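Side-chain contacts in uncharacterized NTF-2 like protein (Silicibacter pomeroyi DSS-3, PDB 3FKA), which is of unknown function but belongs to the NTF2-like superfamily and to a putative lumazine-binding family, which suggests a small-molecule pocket: residues F56-M59 with C60-A63; N90-A93 with G94-F97. All coordinates share one frame; numbering follows the deposited sequence.

Contact 1: F56-M59 with C60-A63; sequences FIAM and CEDA
Glu-61 N donates to Ile-57 O over 2.8 Å, a nearly straight bond with an N-H...O angle of 163°. It belongs to a run of i to i+4 bonds within helix 53-63 that marks this as regular alpha-helix: Cys-60 N reaches Phe-56 O, Asp-62 N reaches Ala-58 O, and Ala-63 N makes the longest of the four, 3.2 Å to Met-59 O. The side chain of Glu-61 runs back along this backbone. With CG anti to the carbonyl carbon (chi1 -69°) and the chain extended beyond it, CG passes 3.4 Å from Ile-57 O and OE1 comes 3.6 Å from Ala-58 CA. The extended chain carries OE1 to Arg-27 NH2 of helix 27-33, where the two form a salt bridge, and an acid suits this partly exposed position because it can tie one helix to the next. A glutamine here would drop the negative charge and would probably leave the Arg-27 guanidinium without its ionic mate. Asp-62, one residue on, has its OD2 3.4 Å from Ala-58 O, two acceptors that face each other without bonding; an acid suits the position because it is exposed. The buried flank carries Phe-56, Ile-57 and Cys-60. The Phe-56 ring meets Phe-34 edge-to-face, whereas branched Ile-57 packs on Arg-27, Leu-30 and Glu-31. Cys-60, a small side chain on this flank, touches Leu-30 and holds SG beside its own backbone N, 3.3 Å from Phe-56 O. Met-59, a selenomethionine, runs extended beyond CG and touches Asn-51 of strand 47-52. At the end of the segment the small Ala-63 methyl, CB, rests 3.8 Å from Met-59 O.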
ATOM      1  N   PHE B  56      16.934 -21.222   2.517  1.00 23.56           N
ATOM      2  CA  PHE B  56      17.304 -19.867   2.947  1.00 24.51           C
ATOM      3  C   PHE B  56      17.807 -19.802   4.401  1.00 23.84           C
ATOM      4  O   PHE B  56      18.624 -18.956   4.703  1.00 23.35           O
ATOM      5  CB  PHE B  56      16.242 -18.826   2.599  1.00 27.29           C
ATOM      6  CG  PHE B  56      15.015 -18.890   3.366  1.00 27.56           C
ATOM      7  CD1 PHE B  56      14.984 -18.362   4.646  1.00 28.58           C
ATOM      8  CD2 PHE B  56      13.806 -19.213   2.737  1.00 28.50           C
ATOM      9  CE1 PHE B  56      13.839 -18.333   5.358  1.00 29.06           C
ATOM     10  CE2 PHE B  56      12.604 -19.157   3.453  1.00 28.82           C
ATOM     11  CZ  PHE B  56      12.627 -18.742   4.762  1.00 28.83           C
ATOM     12  N   ILE B  57      17.361 -20.697   5.289  1.00 22.64           N
ATOM     13  CA  ILE B  57      17.934 -20.692   6.649  1.00 22.78           C
ATOM     14  C   ILE B  57      19.447 -21.055   6.581  1.00 22.26           C
ATOM     15  O   ILE B  57      20.258 -20.406   7.232  1.00 21.96           O
ATOM     16  CB  ILE B  57      17.162 -21.595   7.609  1.00 22.68           C
ATOM     17  CG1 ILE B  57      15.790 -20.984   7.871  1.00 22.76           C
ATOM     18  CG2 ILE B  57      17.945 -21.747   8.897  1.00 22.20           C
ATOM     19  CD1 ILE B  57      14.938 -21.840   8.747  1.00 23.91           C
ATOM     20  N   ALA B  58      19.810 -22.021   5.746  1.00 22.41           N
ATOM     21  CA  ALA B  58      21.215 -22.372   5.546  1.00 23.28           C
ATOM     22  C   ALA B  58      21.976 -21.144   4.997  1.00 23.23           C
ATOM     23  O   ALA B  58      23.124 -20.944   5.337  1.00 23.03           O
ATOM     24  CB  ALA B  58      21.368 -23.546   4.613  1.00 23.14           C
HETATM   25  N   MSE B  59      21.324 -20.351   4.147  1.00 23.88           N
HETATM   26  CA  MSE B  59      21.958 -19.127   3.596  1.00 24.88           C
HETATM   27  C   MSE B  59      22.142 -18.091   4.706  1.00 23.98           C
HETATM   28  O   MSE B  59      23.163 -17.388   4.710  1.00 22.45           O
HETATM   29  CB  MSE B  59      21.162 -18.598   2.394  1.00 26.51           C
HETATM   30  CG  MSE B  59      21.250 -19.559   1.227  1.00 27.43           C
HETATM   31 SE   MSE B  59      19.932 -19.080  -0.101  0.75 27.13          SE
HETATM   32  CE  MSE B  59      20.286 -20.531  -1.364  1.00 28.61           C
ATOM     33  N   CYS B  60      21.171 -17.986   5.639  1.00 23.49           N
ATOM     34  CA  CYS B  60      21.276 -17.071   6.777  1.00 23.57           C
ATOM     35  C   CYS B  60      22.405 -17.536   7.687  1.00 23.27           C
ATOM     36  O   CYS B  60      23.189 -16.723   8.167  1.00 23.65           O
ATOM     37  CB  CYS B  60      19.984 -16.969   7.568  1.00 23.67           C
ATOM     38  SG  CYS B  60      18.647 -16.222   6.632  1.00 24.11           S
ATOM     39  N   GLU B  61      22.505 -18.848   7.921  1.00 23.13           N
ATOM     40  CA  GLU B  61      23.613 -19.346   8.728  1.00 23.43           C
ATOM     41  C   GLU B  61      24.956 -18.957   8.083  1.00 23.19           C
ATOM     42  O   GLU B  61      25.858 -18.460   8.768  1.00 22.74           O
ATOM     43  CB  GLU B  61      23.528 -20.864   8.922  1.00 24.00           C
ATOM     44  CG  GLU B  61      22.381 -21.329   9.785  1.00 24.49           C
ATOM     45  CD  GLU B  61      22.263 -22.850   9.846  1.00 24.90           C
ATOM     46  OE1 GLU B  61      22.436 -23.528   8.783  1.00 25.28           O
ATOM     47  OE2 GLU B  61      21.951 -23.361  10.955  1.00 25.65           O
ATOM     48  N   ASP B  62      25.079 -19.179   6.760  1.00 22.86           N
ATOM     49  CA  ASP B  62      26.293 -18.905   6.025  1.00 22.58           C
ATOM     50  C   ASP B  62      26.816 -17.494   6.200  1.00 22.18           C
ATOM     51  O   ASP B  62      28.023 -17.323   6.389  1.00 21.82           O
ATOM     52  CB  ASP B  62      26.112 -19.191   4.523  1.00 22.07           C
ATOM     53  CG  ASP B  62      26.172 -20.659   4.183  1.00 22.26           C
ATOM     54  OD1 ASP B  62      26.733 -21.425   4.982  1.00 20.40           O
ATOM     55  OD2 ASP B  62      25.712 -21.025   3.086  1.00 22.53           O
ATOM     56  N   ALA B  63      25.903 -16.531   6.166  1.00 22.23           N
ATOM     57  CA  ALA B  63      26.248 -15.116   6.245  1.00 22.06           C
ATOM     58  C   ALA B  63      26.089 -14.513   7.623  1.00 22.80           C
ATOM     59  O   ALA B  63      26.243 -13.293   7.755  1.00 21.69           O
ATOM     60  CB  ALA B  63      25.373 -14.328   5.242  1.00 22.44           C
TER

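Contact 2: N90-A93 with G94-F97; sequences NDWA and GMRF
The Phe-97 ring stands at the edge of the Trp-92 indole, its CZ 3.7 Å from Trp-92 CE3, while Ala-93 CB covers one indole face, 3.7 Å above the plane and displaced toward the rim. CE of Met-95, a selenomethionine, approaches Trp-92 CE3 obliquely at 4.0 Å, the two side chains lying side by side. The Phe-97 ring turns its own edge to two carbonyl oxygens, Asn-90 O and Trp-92 O, the latter 3.5 Å from Phe-97 CE1. On the other side of the sheet, Arg-96 NE donates to the syn side of Asp-91 OD1 in a salt bridge, very short as modelled at 2.5 Å. The bond is bent (N-H...O 144°), with NE tilted 22° out of the carboxylate plane. Bends at chi2 and chi3 (both 64°) bring NE to OD1, which lies at the guanidinium edge, and Phe-71 touches both residues.

All this decorates a beta hairpin with a two-residue type I' turn, Ala-93 and Gly-94 at its corners. Paired backbone bonds join Trp-92 with Met-95 and Asn-90 with Phe-97. Both corner residues have positive phi; glycine suits the second place, since a CB there would collide with Ala-93 O. Farther from the turn, Asn-90 OD1 lies 3.9 Å from Phe-97 CB, while Asn-90 ND2 is hydrogen-bonded to Asp-99 OD2.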
ATOM      1  N   ASN B  90      15.638  -3.627   3.916  1.00 26.66           N
ATOM      2  CA  ASN B  90      16.633  -4.142   4.863  1.00 27.87           C
ATOM      3  C   ASN B  90      17.967  -4.414   4.213  1.00 28.05           C
ATOM      4  O   ASN B  90      18.038  -4.596   3.019  1.00 27.16           O
ATOM      5  CB  ASN B  90      16.122  -5.377   5.604  1.00 29.29           C
ATOM      6  CG  ASN B  90      15.828  -6.528   4.708  1.00 30.37           C
ATOM      7  OD1 ASN B  90      16.728  -7.127   4.142  1.00 32.24           O
ATOM      8  ND2 ASN B  90      14.577  -6.926   4.662  1.00 31.90           N
ATOM      9  N   ASP B  91      19.011  -4.382   5.029  1.00 28.06           N
ATOM     10  CA  ASP B  91      20.349  -4.685   4.583  1.00 28.83           C
ATOM     11  C   ASP B  91      20.666  -6.099   5.008  1.00 28.41           C
ATOM     12  O   ASP B  91      20.271  -6.528   6.085  1.00 27.51           O
ATOM     13  CB  ASP B  91      21.410  -3.776   5.196  1.00 30.26           C
ATOM     14  CG  ASP B  91      21.406  -2.391   4.626  1.00 31.36           C
ATOM     15  OD1 ASP B  91      20.741  -2.174   3.612  1.00 32.96           O
ATOM     16  OD2 ASP B  91      22.112  -1.517   5.170  1.00 32.59           O
ATOM     17  N   TRP B  92      21.349  -6.822   4.138  1.00 27.74           N
ATOM     18  CA  TRP B  92      21.794  -8.176   4.432  1.00 27.86           C
ATOM     19  C   TRP B  92      22.995  -8.479   3.552  1.00 27.58           C
ATOM     20  O   TRP B  92      22.957  -8.235   2.348  1.00 27.31           O
ATOM     21  CB  TRP B  92      20.692  -9.216   4.201  1.00 28.29           C
ATOM     22  CG  TRP B  92      21.186 -10.634   4.441  1.00 28.30           C
ATOM     23  CD1 TRP B  92      21.426 -11.214   5.641  1.00 28.54           C
ATOM     24  CD2 TRP B  92      21.486 -11.624   3.451  1.00 28.09           C
ATOM     25  NE1 TRP B  92      21.858 -12.508   5.470  1.00 28.47           N
ATOM     26  CE2 TRP B  92      21.897 -12.793   4.136  1.00 28.31           C
ATOM     27  CE3 TRP B  92      21.457 -11.639   2.050  1.00 28.81           C
ATOM     28  CZ2 TRP B  92      22.281 -13.965   3.474  1.00 28.53           C
ATOM     29  CZ3 TRP B  92      21.816 -12.825   1.382  1.00 28.67           C
ATOM     30  CH2 TRP B  92      22.238 -13.959   2.099  1.00 28.69           C
ATOM     31  N   ALA B  93      24.066  -8.973   4.166  1.00 27.89           N
ATOM     32  CA  ALA B  93      25.273  -9.361   3.436  1.00 28.18           C
ATOM     33  C   ALA B  93      25.818  -8.289   2.492  1.00 28.10           C
ATOM     34  O   ALA B  93      26.289  -8.605   1.401  1.00 28.82           O
ATOM     35  CB  ALA B  93      24.993 -10.662   2.670  1.00 28.06           C
ATOM     36  N   GLY B  94      25.769  -7.031   2.928  1.00 28.25           N
ATOM     37  CA  GLY B  94      26.280  -5.904   2.157  1.00 28.29           C
ATOM     38  C   GLY B  94      25.437  -5.390   1.012  1.00 28.63           C
ATOM     39  O   GLY B  94      25.914  -4.550   0.234  1.00 29.11           O
HETATM   40  N   MSE B  95      24.188  -5.850   0.923  1.00 28.58           N
HETATM   41  CA  MSE B  95      23.250  -5.453  -0.131  1.00 29.03           C
HETATM   42  C   MSE B  95      21.958  -4.938   0.487  1.00 28.55           C
HETATM   43  O   MSE B  95      21.598  -5.377   1.582  1.00 28.03           O
HETATM   44  CB  MSE B  95      22.940  -6.667  -1.003  1.00 29.60           C
HETATM   45  CG  MSE B  95      24.133  -7.234  -1.774  1.00 30.07           C
HETATM   46 SE   MSE B  95      23.744  -8.992  -2.517  0.75 30.76          SE
HETATM   47  CE  MSE B  95      23.559 -10.019  -0.882  1.00 31.15           C
ATOM     48  N   ARG B  96      21.281  -4.021  -0.209  1.00 28.15           N
ATOM     49  CA  ARG B  96      19.999  -3.446   0.210  1.00 27.85           C
ATOM     50  C   ARG B  96      18.886  -4.148  -0.541  1.00 26.40           C
ATOM     51  O   ARG B  96      18.902  -4.187  -1.763  1.00 26.31           O
ATOM     52  CB  ARG B  96      19.911  -1.960  -0.118  1.00 29.23           C
ATOM     53  CG  ARG B  96      18.584  -1.260   0.289  1.00 30.66           C
ATOM     54  CD  ARG B  96      18.307  -1.217   1.777  1.00 32.75           C
ATOM     55  NE  ARG B  96      19.321  -0.405   2.470  1.00 33.63           N
ATOM     56  CZ  ARG B  96      19.241   0.890   2.762  1.00 34.81           C
ATOM     57  NH1 ARG B  96      18.194   1.652   2.403  1.00 35.76           N
ATOM     58  NH2 ARG B  96      20.269   1.448   3.406  1.00 34.63           N
ATOM     59  N   PHE B  97      17.876  -4.592   0.187  1.00 24.97           N
ATOM     60  CA  PHE B  97      16.754  -5.291  -0.390  1.00 24.27           C
ATOM     61  C   PHE B  97      15.412  -4.638  -0.101  1.00 24.07           C
ATOM     62  O   PHE B  97      15.279  -3.941   0.903  1.00 22.93           O
ATOM     63  CB  PHE B  97      16.644  -6.664   0.261  1.00 24.85           C
ATOM     64  CG  PHE B  97      17.775  -7.601  -0.041  1.00 24.69           C
ATOM     65  CD1 PHE B  97      18.984  -7.508   0.650  1.00 25.21           C
ATOM     66  CD2 PHE B  97      17.604  -8.649  -0.936  1.00 25.04           C
ATOM     67  CE1 PHE B  97      20.036  -8.387   0.410  1.00 24.64           C
ATOM     68  CE2 PHE B  97      18.664  -9.553  -1.180  1.00 24.85           C
ATOM     69  CZ  PHE B  97      19.883  -9.407  -0.514  1.00 25.27           C
TER

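In the fold
Contact 1 comes first along the chain, on helix 53-63, and contact 2 follows at the turn joining strands 83-92 and 95-106 of the six-stranded mixed sheet. Their centres are about 14 Å apart, yet they touch: Trp-92 CZ2 lies 3.6 Å from Ala-63 CB and 3.7 Å from Met-59 O. The indole thus bridges the hairpin tip and the helix near Ala-63, also packing on Met-22 of helix 4-24. Cys-60 and Asn-90 each have a side chain near a bound unidentified molecule, probably from the crystallisation liquor, though such molecules often mark pockets, and NTF2-like folds commonly hold one between helices and curved sheet.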